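Local coordinates for protein CDA peptide synthetase I (Streptomyces coelicolor, PDB 5DU9) that serves as a condensation domain of a nonribosomal peptide synthetase, built on the two-lobed fold of the CoA-dependent acyltransferase clan, at residues Tyr32-Leu44 against Gly148-Ile161. The protein carries 1 engineered substitution. Residues are numbered along the deposited sequence; the frame is centred on the assembly and turned at random.
Sequences YRTGSCLEIDGPL and GRHLYYLGVHHIVI. With UM2 ((2S)-2-amino-N-butyl-propanamide), chain E.
R33 starts with CG beside its backbone N (chi1 -67°) and bends again at chi2 and chi3, curling its guanidinium back over the neighbouring strand to V156. There NE donates to V156 O at 3.3 Å from well above the carbonyl plane, while T34 N reaches the same oxygen from the opposite face at 3.0 Å. The R33 and Y153 side chains cross at about a right angle, though guanidinium and ring planes are only 34° apart; water 1 donates to T34 O and Y153 OH and accepts a weak bond from R33 NH2. D125 takes a salt bridge from R33 and a hydrogen bond from Y153, while R33 NH1 bonds T128 O. On the other face, T34 OG1 presses on V156 CG2 at 3.1 Å and its CG2 lies 3.7 Å from H158 CD2. From here strands 33-40 and 149-157, mid-sheet, run antiparallel and exchange backbone bonds in pairs from T34-V156 to I40-H150. C37 CB meets L151 CD2 at 3.6 Å, and I40 CD1 lies against Y152 CB, the two side chains running side by side. Past the strand, L44 N sits over one face of the H150 ring, whose ND1 donates to G148 O. At the opposite end H158, immediately after strand 149-157, is held through its backbone N by Y32 O at 2.8 Å, and its NE2 accepts, at the ring edge, a hydrogen bond from the amine NCQ of (2S)-2-amino-N-butyl-propanamide at 2.8 Å, so the strand pairing carries directly into the ligand pocket.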
ATOM      1  N   TYR A  32      -2.970  12.619   1.969  1.00 14.52           N
ATOM      2  CA  TYR A  32      -3.533  11.269   1.989  1.00 16.12           C
ATOM      3  C   TYR A  32      -4.108  10.878   0.624  1.00 15.74           C
ATOM      4  O   TYR A  32      -4.895   9.935   0.518  1.00 17.62           O
ATOM      5  CB  TYR A  32      -4.579  11.155   3.109  1.00 16.85           C
ATOM      6  CG  TYR A  32      -3.903  10.991   4.453  1.00 16.34           C
ATOM      7  CD1 TYR A  32      -3.485  12.097   5.185  1.00 21.76           C
ATOM      8  CD2 TYR A  32      -3.637   9.731   4.968  1.00 18.37           C
ATOM      9  CE1 TYR A  32      -2.839  11.952   6.398  1.00 24.13           C
ATOM     10  CE2 TYR A  32      -2.992   9.576   6.182  1.00 19.01           C
ATOM     11  CZ  TYR A  32      -2.598  10.686   6.893  1.00 24.93           C
ATOM     12  OH  TYR A  32      -1.952  10.528   8.099  1.00 29.52           O
ATOM     13  N   ARG A  33      -3.685  11.586  -0.423  1.00 16.15           N
ATOM     14  CA  ARG A  33      -3.888  11.117  -1.794  1.00 17.09           C
ATOM     15  C   ARG A  33      -2.881  10.018  -2.097  1.00 15.07           C
ATOM     16  O   ARG A  33      -1.672  10.215  -1.945  1.00 15.61           O
ATOM     17  CB  ARG A  33      -3.719  12.240  -2.821  1.00 15.98           C
ATOM     18  CG  ARG A  33      -4.764  13.354  -2.792  1.00 20.78           C
ATOM     19  CD  ARG A  33      -6.135  12.904  -3.279  1.00 20.52           C
ATOM     20  NE  ARG A  33      -6.096  12.139  -4.530  1.00 20.82           N
ATOM     21  CZ  ARG A  33      -6.338  12.627  -5.746  1.00 16.21           C
ATOM     22  NH1 ARG A  33      -6.641  13.908  -5.936  1.00 19.66           N
ATOM     23  NH2 ARG A  33      -6.285  11.815  -6.793  1.00 22.16           N
ATOM     24  N   THR A  34      -3.384   8.869  -2.532  1.00 13.36           N
ATOM     25  CA  THR A  34      -2.540   7.738  -2.891  1.00 14.05           C
ATOM     26  C   THR A  34      -2.880   7.289  -4.299  1.00 14.00           C
ATOM     27  O   THR A  34      -3.844   7.768  -4.896  1.00 13.01           O
ATOM     28  CB  THR A  34      -2.722   6.573  -1.908  1.00 17.20           C
ATOM     29  OG1 THR A  34      -4.110   6.230  -1.833  1.00 18.95           O
ATOM     30  CG2 THR A  34      -2.238   6.966  -0.530  1.00 16.59           C
ATOM     31  N   GLY A  35      -2.091   6.375  -4.843  1.00 15.33           N
ATOM     32  CA  GLY A  35      -2.366   5.918  -6.187  1.00 17.87           C
ATOM     33  C   GLY A  35      -1.527   4.759  -6.660  1.00 18.58           C
ATOM     34  O   GLY A  35      -0.507   4.403  -6.066  1.00 16.61           O
ATOM     35  N   SER A  36      -1.984   4.168  -7.755  1.00 15.73           N
ATOM     36  CA  SER A  36      -1.249   3.123  -8.445  1.00 14.76           C
ATOM     37  C   SER A  36      -1.634   3.219  -9.906  1.00 15.50           C
ATOM     38  O   SER A  36      -2.477   4.038 -10.272  1.00 15.17           O
ATOM     39  CB  SER A  36      -1.576   1.740  -7.889  1.00 15.47           C
ATOM     40  OG  SER A  36      -2.932   1.411  -8.138  1.00 19.22           O
ATOM     41  N   CYS A  37      -1.033   2.385 -10.741  1.00 16.30           N
ATOM     42  CA  CYS A  37      -1.441   2.321 -12.135  1.00 17.66           C
ATOM     43  C   CYS A  37      -1.220   0.928 -12.698  1.00 22.74           C
ATOM     44  O   CYS A  37      -0.542   0.109 -12.081  1.00 20.41           O
ATOM     45  CB  CYS A  37      -0.683   3.355 -12.972  1.00 18.88           C
ATOM     46  SG  CYS A  37       1.095   3.068 -13.117  1.00 23.79           S
ATOM     47  N   LEU A  38      -1.830   0.669 -13.852  1.00 18.79           N
ATOM     48  CA  LEU A  38      -1.587  -0.546 -14.619  1.00 17.03           C
ATOM     49  C   LEU A  38      -0.839  -0.198 -15.892  1.00 23.01           C
ATOM     50  O   LEU A  38      -1.274   0.664 -16.652  1.00 18.73           O
ATOM     51  CB  LEU A  38      -2.895  -1.251 -14.992  1.00 19.52           C
ATOM     52  CG  LEU A  38      -3.787  -1.845 -13.905  1.00 18.82           C
ATOM     53  CD1 LEU A  38      -5.010  -2.463 -14.559  1.00 26.64           C
ATOM     54  CD2 LEU A  38      -3.047  -2.877 -13.067  1.00 23.61           C
ATOM     55  N   GLU A  39       0.286  -0.866 -16.117  1.00 20.14           N
ATOM     56  CA  GLU A  39       0.978  -0.774 -17.387  1.00 21.43           C
ATOM     57  C   GLU A  39       0.401  -1.843 -18.299  1.00 28.32           C
ATOM     58  O   GLU A  39       0.525  -3.034 -18.020  1.00 26.04           O
ATOM     59  CB  GLU A  39       2.482  -0.947 -17.195  1.00 22.70           C
ATOM     60  CG  GLU A  39       3.101   0.157 -16.351  1.00 26.46           C
ATOM     61  CD  GLU A  39       4.580  -0.050 -16.094  1.00 36.90           C
ATOM     62  OE1 GLU A  39       5.038  -1.212 -16.136  1.00 44.82           O
ATOM     63  OE2 GLU A  39       5.286   0.952 -15.852  1.00 42.06           O
ATOM     64  N   ILE A  40      -0.241  -1.407 -19.380  1.00 25.39           N
ATOM     65  CA  ILE A  40      -1.026  -2.293 -20.230  1.00 27.53           C
ATOM     66  C   ILE A  40      -0.369  -2.402 -21.606  1.00 27.70           C
ATOM     67  O   ILE A  40      -0.042  -1.393 -22.226  1.00 25.37           O
ATOM     68  CB  ILE A  40      -2.482  -1.789 -20.337  1.00 24.83           C
ATOM     69  CG1 ILE A  40      -3.123  -1.779 -18.943  1.00 27.50           C
ATOM     70  CG2 ILE A  40      -3.298  -2.663 -21.278  1.00 30.13           C
ATOM     71  CD1 ILE A  40      -4.298  -0.837 -18.794  1.00 25.93           C
ATOM     72  N   ASP A  41      -0.178  -3.635 -22.070  1.00 25.30           N
ATOM     73  CA  ASP A  41       0.708  -3.905 -23.200  1.00 29.90           C
ATOM     74  C   ASP A  41       0.010  -3.916 -24.560  1.00 37.30           C
ATOM     75  O   ASP A  41       0.620  -4.281 -25.564  1.00 40.10           O
ATOM     76  CB  ASP A  41       1.426  -5.244 -22.983  1.00 32.70           C
ATOM     77  CG  ASP A  41       0.475  -6.433 -22.979  1.00 40.43           C
ATOM     78  OD1 ASP A  41      -0.756  -6.228 -22.988  1.00 36.30           O
ATOM     79  OD2 ASP A  41       0.966  -7.582 -22.958  1.00 42.64           O
ATOM     80  N   GLY A  42      -1.258  -3.520 -24.597  1.00 32.24           N
ATOM     81  CA  GLY A  42      -2.005  -3.507 -25.845  1.00 30.14           C
ATOM     82  C   GLY A  42      -3.153  -2.518 -25.820  1.00 30.61           C
ATOM     83  O   GLY A  42      -3.512  -2.012 -24.755  1.00 28.37           O
ATOM     84  N   PRO A  43      -3.743  -2.246 -26.994  1.00 36.47           N
ATOM     85  CA  PRO A  43      -4.781  -1.217 -27.118  1.00 40.74           C
ATOM     86  C   PRO A  43      -6.080  -1.543 -26.382  1.00 37.60           C
ATOM     87  O   PRO A  43      -6.539  -2.687 -26.389  1.00 37.81           O
ATOM     88  CB  PRO A  43      -5.024  -1.141 -28.631  1.00 37.94           C
ATOM     89  CG  PRO A  43      -4.564  -2.447 -29.164  1.00 53.54           C
ATOM     90  CD  PRO A  43      -3.427  -2.872 -28.290  1.00 44.14           C
ATOM     91  N   LEU A  44      -6.647  -0.522 -25.745  1.00 34.39           N
ATOM     92  CA  LEU A  44      -7.964  -0.608 -25.126  1.00 32.18           C
ATOM     93  C   LEU A  44      -8.909   0.407 -25.765  1.00 38.51           C
ATOM     94  O   LEU A  44      -8.475   1.448 -26.259  1.00 42.57           O
ATOM     95  CB  LEU A  44      -7.876  -0.356 -23.620  1.00 35.11           C
ATOM     96  CG  LEU A  44      -7.055  -1.349 -22.797  1.00 33.96           C
ATOM     97  CD1 LEU A  44      -7.017  -0.904 -21.348  1.00 31.60           C
ATOM     98  CD2 LEU A  44      -7.616  -2.759 -22.904  1.00 31.29           C
ATOM     99  N   GLY A 148       0.928   1.186 -29.063  1.00 34.81           N
ATOM    100  CA  GLY A 148      -0.283   0.520 -28.624  1.00 37.57           C
ATOM    101  C   GLY A 148      -0.357   0.356 -27.117  1.00 37.41           C
ATOM    102  O   GLY A 148      -1.368  -0.105 -26.591  1.00 37.77           O
ATOM    103  N   ARG A 149       0.710   0.736 -26.418  1.00 29.14           N
ATOM    104  CA  ARG A 149       0.767   0.569 -24.969  1.00 30.72           C
ATOM    105  C   ARG A 149      -0.123   1.587 -24.269  1.00 29.61           C
ATOM    106  O   ARG A 149      -0.320   2.701 -24.764  1.00 29.34           O
ATOM    107  CB  ARG A 149       2.204   0.700 -24.462  1.00 33.24           C
ATOM    108  CG  ARG A 149       3.133  -0.401 -24.942  1.00 37.65           C
ATOM    109  CD  ARG A 149       4.535  -0.232 -24.378  1.00 34.66           C
ATOM    110  NE  ARG A 149       5.179   0.995 -24.846  1.00 37.49           N
ATOM    111  CZ  ARG A 149       5.838   1.112 -25.995  1.00 38.76           C
ATOM    112  NH1 ARG A 149       5.945   0.078 -26.820  1.00 41.99           N
ATOM    113  NH2 ARG A 149       6.387   2.272 -26.325  1.00 51.46           N
ATOM    114  N   HIS A 150      -0.655   1.194 -23.115  1.00 25.30           N
ATOM    115  CA  HIS A 150      -1.503   2.071 -22.323  1.00 23.90           C
ATOM    116  C   HIS A 150      -1.079   2.100 -20.865  1.00 23.93           C
ATOM    117  O   HIS A 150      -0.301   1.261 -20.405  1.00 22.71           O
ATOM    118  CB  HIS A 150      -2.967   1.638 -22.420  1.00 29.55           C
ATOM    119  CG  HIS A 150      -3.637   2.059 -23.691  1.00 29.82           C
ATOM    120  ND1 HIS A 150      -3.376   1.464 -24.905  1.00 50.71           N
ATOM    121  CD2 HIS A 150      -4.554   3.024 -23.935  1.00 29.54           C
ATOM    122  CE1 HIS A 150      -4.104   2.042 -25.842  1.00 53.44           C
ATOM    123  NE2 HIS A 150      -4.832   2.989 -25.281  1.00 35.00           N
ATOM    124  N   LEU A 151      -1.600   3.085 -20.146  1.00 20.26           N
ATOM    125  CA  LEU A 151      -1.403   3.180 -18.710  1.00 23.30           C
ATOM    126  C   LEU A 151      -2.718   3.612 -18.086  1.00 20.10           C
ATOM    127  O   LEU A 151      -3.287   4.626 -18.486  1.00 21.01           O
ATOM    128  CB  LEU A 151      -0.282   4.171 -18.377  1.00 25.22           C
ATOM    129  CG  LEU A 151       0.200   4.232 -16.926  1.00 31.99           C
ATOM    130  CD1 LEU A 151       1.653   4.670 -16.877  1.00 43.26           C
ATOM    131  CD2 LEU A 151      -0.659   5.180 -16.097  1.00 28.34           C
ATOM    132  N   TYR A 152      -3.207   2.828 -17.129  1.00 18.17           N
ATOM    133  CA  TYR A 152      -4.411   3.188 -16.387  1.00 20.32           C
ATOM    134  C   TYR A 152      -4.019   3.681 -15.009  1.00 20.02           C
ATOM    135  O   TYR A 152      -3.442   2.928 -14.229  1.00 17.72           O
ATOM    136  CB  TYR A 152      -5.369   1.999 -16.257  1.00 18.41           C
ATOM    137  CG  TYR A 152      -6.716   2.393 -15.690  1.00 18.90           C
ATOM    138  CD1 TYR A 152      -6.873   2.682 -14.338  1.00 21.99           C
ATOM    139  CD2 TYR A 152      -7.830   2.499 -16.513  1.00 25.26           C
ATOM    140  CE1 TYR A 152      -8.101   3.058 -13.824  1.00 17.31           C
ATOM    141  CE2 TYR A 152      -9.059   2.867 -16.006  1.00 23.62           C
ATOM    142  CZ  TYR A 152      -9.187   3.146 -14.662  1.00 22.97           C
ATOM    143  OH  TYR A 152     -10.411   3.520 -14.159  1.00 21.16           O
ATOM    144  N   TYR A 153      -4.346   4.937 -14.713  1.00 16.67           N
ATOM    145  CA  TYR A 153      -4.053   5.537 -13.416  1.00 16.77           C
ATOM    146  C   TYR A 153      -5.269   5.532 -12.508  1.00 14.40           C
ATOM    147  O   TYR A 153      -6.340   6.005 -12.881  1.00 15.96           O
ATOM    148  CB  TYR A 153      -3.554   6.972 -13.597  1.00 17.79           C
ATOM    149  CG  TYR A 153      -3.560   7.817 -12.332  1.00 15.27           C
ATOM    150  CD1 TYR A 153      -2.668   7.570 -11.295  1.00 17.58           C
ATOM    151  CD2 TYR A 153      -4.439   8.882 -12.194  1.00 20.43           C
ATOM    152  CE1 TYR A 153      -2.665   8.350 -10.151  1.00 15.55           C
ATOM    153  CE2 TYR A 153      -4.442   9.669 -11.054  1.00 19.33           C
ATOM    154  CZ  TYR A 153      -3.549   9.402 -10.039  1.00 19.13           C
ATOM    155  OH  TYR A 153      -3.556  10.194  -8.908  1.00 19.71           O
ATOM    156  N   LEU A 154      -5.074   4.998 -11.309  1.00 15.54           N
ATOM    157  CA  LEU A 154      -6.078   5.016 -10.259  1.00 13.56           C
ATOM    158  C   LEU A 154      -5.581   5.878  -9.110  1.00 13.37           C
ATOM    159  O   LEU A 154      -4.697   5.470  -8.353  1.00 15.50           O
ATOM    160  CB  LEU A 154      -6.380   3.598  -9.767  1.00 14.06           C
ATOM    161  CG  LEU A 154      -7.281   3.487  -8.531  1.00 17.25           C
ATOM    162  CD1 LEU A 154      -8.668   4.035  -8.811  1.00 16.74           C
ATOM    163  CD2 LEU A 154      -7.358   2.044  -8.056  1.00 19.73           C
ATOM    164  N   GLY A 155      -6.142   7.078  -9.005  1.00 12.57           N
ATOM    165  CA  GLY A 155      -5.844   7.976  -7.907  1.00 15.31           C
ATOM    166  C   GLY A 155      -6.998   7.913  -6.934  1.00 14.24           C
ATOM    167  O   GLY A 155      -8.154   7.874  -7.346  1.00 14.23           O
ATOM    168  N   VAL A 156      -6.690   7.893  -5.643  1.00 13.43           N
ATOM    169  CA  VAL A 156      -7.730   7.805  -4.632  1.00 14.26           C
ATOM    170  C   VAL A 156      -7.387   8.659  -3.433  1.00 14.85           C
ATOM    171  O   VAL A 156      -6.249   9.106  -3.272  1.00 14.70           O
ATOM    172  CB  VAL A 156      -7.944   6.350  -4.149  1.00 13.84           C
ATOM    173  CG1 VAL A 156      -8.348   5.444  -5.308  1.00 15.70           C
ATOM    174  CG2 VAL A 156      -6.687   5.809  -3.460  1.00 14.38           C
ATOM    175  N   HIS A 157      -8.392   8.895  -2.602  1.00 16.44           N
ATOM    176  CA  HIS A 157      -8.149   9.318  -1.238  1.00 13.74           C
ATOM    177  C   HIS A 157      -7.970   8.051  -0.425  1.00 15.15           C
ATOM    178  O   HIS A 157      -8.745   7.111  -0.574  1.00 13.28           O
ATOM    179  CB  HIS A 157      -9.292  10.156  -0.685  1.00 17.51           C
ATOM    180  CG  HIS A 157      -8.918  10.924   0.540  1.00 15.81           C
ATOM    181  ND1 HIS A 157      -8.626  10.312   1.740  1.00 14.20           N
ATOM    182  CD2 HIS A 157      -8.761  12.253   0.745  1.00 18.33           C
ATOM    183  CE1 HIS A 157      -8.316  11.234   2.636  1.00 14.87           C
ATOM    184  NE2 HIS A 157      -8.386  12.418   2.056  1.00 19.91           N
ATOM    185  N   HIS A 158      -6.944   8.009   0.417  1.00 12.54           N
ATOM    186  CA  HIS A 158      -6.655   6.807   1.185  1.00 10.33           C
ATOM    187  C   HIS A 158      -7.848   6.364   2.044  1.00 13.43           C
ATOM    188  O   HIS A 158      -7.957   5.188   2.395  1.00 14.40           O
ATOM    189  CB  HIS A 158      -5.415   7.029   2.063  1.00 14.85           C
ATOM    190  CG  HIS A 158      -4.653   5.774   2.357  1.00 15.49           C
ATOM    191  ND1 HIS A 158      -5.219   4.520   2.272  1.00 18.43           N
ATOM    192  CD2 HIS A 158      -3.362   5.578   2.713  1.00 18.28           C
ATOM    193  CE1 HIS A 158      -4.312   3.608   2.574  1.00 20.28           C
ATOM    194  NE2 HIS A 158      -3.177   4.225   2.849  1.00 18.07           N
ATOM    195  N   ILE A 159      -8.753   7.285   2.363  1.00 12.89           N
ATOM    196  CA  ILE A 159      -9.873   6.936   3.231  1.00 13.85           C
ATOM    197  C   ILE A 159     -10.859   5.969   2.567  1.00 13.08           C
ATOM    198  O   ILE A 159     -11.628   5.323   3.269  1.00 13.17           O
ATOM    199  CB  ILE A 159     -10.640   8.200   3.720  1.00 12.93           C
ATOM    200  CG1 ILE A 159     -11.412   7.882   5.005  1.00 16.93           C
ATOM    201  CG2 ILE A 159     -11.568   8.751   2.638  1.00 14.95           C
ATOM    202  CD1 ILE A 159     -11.935   9.108   5.741  1.00 15.83           C
ATOM    203  N   VAL A 160     -10.838   5.848   1.236  1.00 14.52           N
ATOM    204  CA  VAL A 160     -11.786   4.953   0.560  1.00 12.19           C
ATOM    205  C   VAL A 160     -11.139   3.686  -0.019  1.00 11.12           C
ATOM    206  O   VAL A 160     -11.834   2.696  -0.252  1.00 13.05           O
ATOM    207  CB  VAL A 160     -12.558   5.669  -0.587  1.00 13.77           C
ATOM    208  CG1 VAL A 160     -13.515   6.712  -0.016  1.00 17.23           C
ATOM    209  CG2 VAL A 160     -11.618   6.295  -1.601  1.00 14.69           C
ATOM    210  N   ILE A 161      -9.829   3.708  -0.246  1.00 11.81           N
ATOM    211  CA  ILE A 161      -9.153   2.602  -0.937  1.00 12.51           C
ATOM    212  C   ILE A 161      -7.768   2.330  -0.366  1.00 12.25           C
ATOM    213  O   ILE A 161      -6.931   3.238  -0.298  1.00 15.99           O
ATOM    214  CB  ILE A 161      -9.023   2.893  -2.460  1.00 14.64           C
ATOM    215  CG1 ILE A 161     -10.393   2.820  -3.153  1.00 13.54           C
ATOM    216  CG2 ILE A 161      -8.039   1.930  -3.141  1.00 14.98           C
ATOM    217  CD1 ILE A 161     -11.009   1.429  -3.220  1.00 13.77           C
TER
HETATM  218  CCH UM2 E 503      -3.713   5.161  10.536  1.00 33.59           C
HETATM  219  CCI UM2 E 503      -4.225   4.859   9.139  1.00 34.02           C
HETATM  220  CCJ UM2 E 503      -3.614   5.771   8.072  1.00 29.49           C
HETATM  221  CCK UM2 E 503      -2.224   5.320   7.622  1.00 41.93           C
HETATM  222  NCL UM2 E 503      -2.234   4.282   6.599  1.00 30.44           N
HETATM  223  CCM UM2 E 503      -1.398   4.308   5.558  1.00 25.63           C
HETATM  224  OCN UM2 E 503      -0.920   5.339   5.110  1.00 23.97           O
HETATM  225  CCO UM2 E 503      -1.027   2.983   4.953  1.00 21.03           C
HETATM  226  CCP UM2 E 503       0.188   2.418   5.681  1.00 25.91           C
HETATM  227  NCQ UM2 E 503      -0.672   3.158   3.531  1.00 21.92           N
HETATM  228  O   HOH W   1      -3.995  10.293  -6.107  1.00 17.79           O
HETATM  229  O   HOH W   2      -4.368   3.828  -0.989  1.00 20.01           O
HETATM  230  O   HOH W   3      -4.571   3.133  -7.007  1.00 41.65           O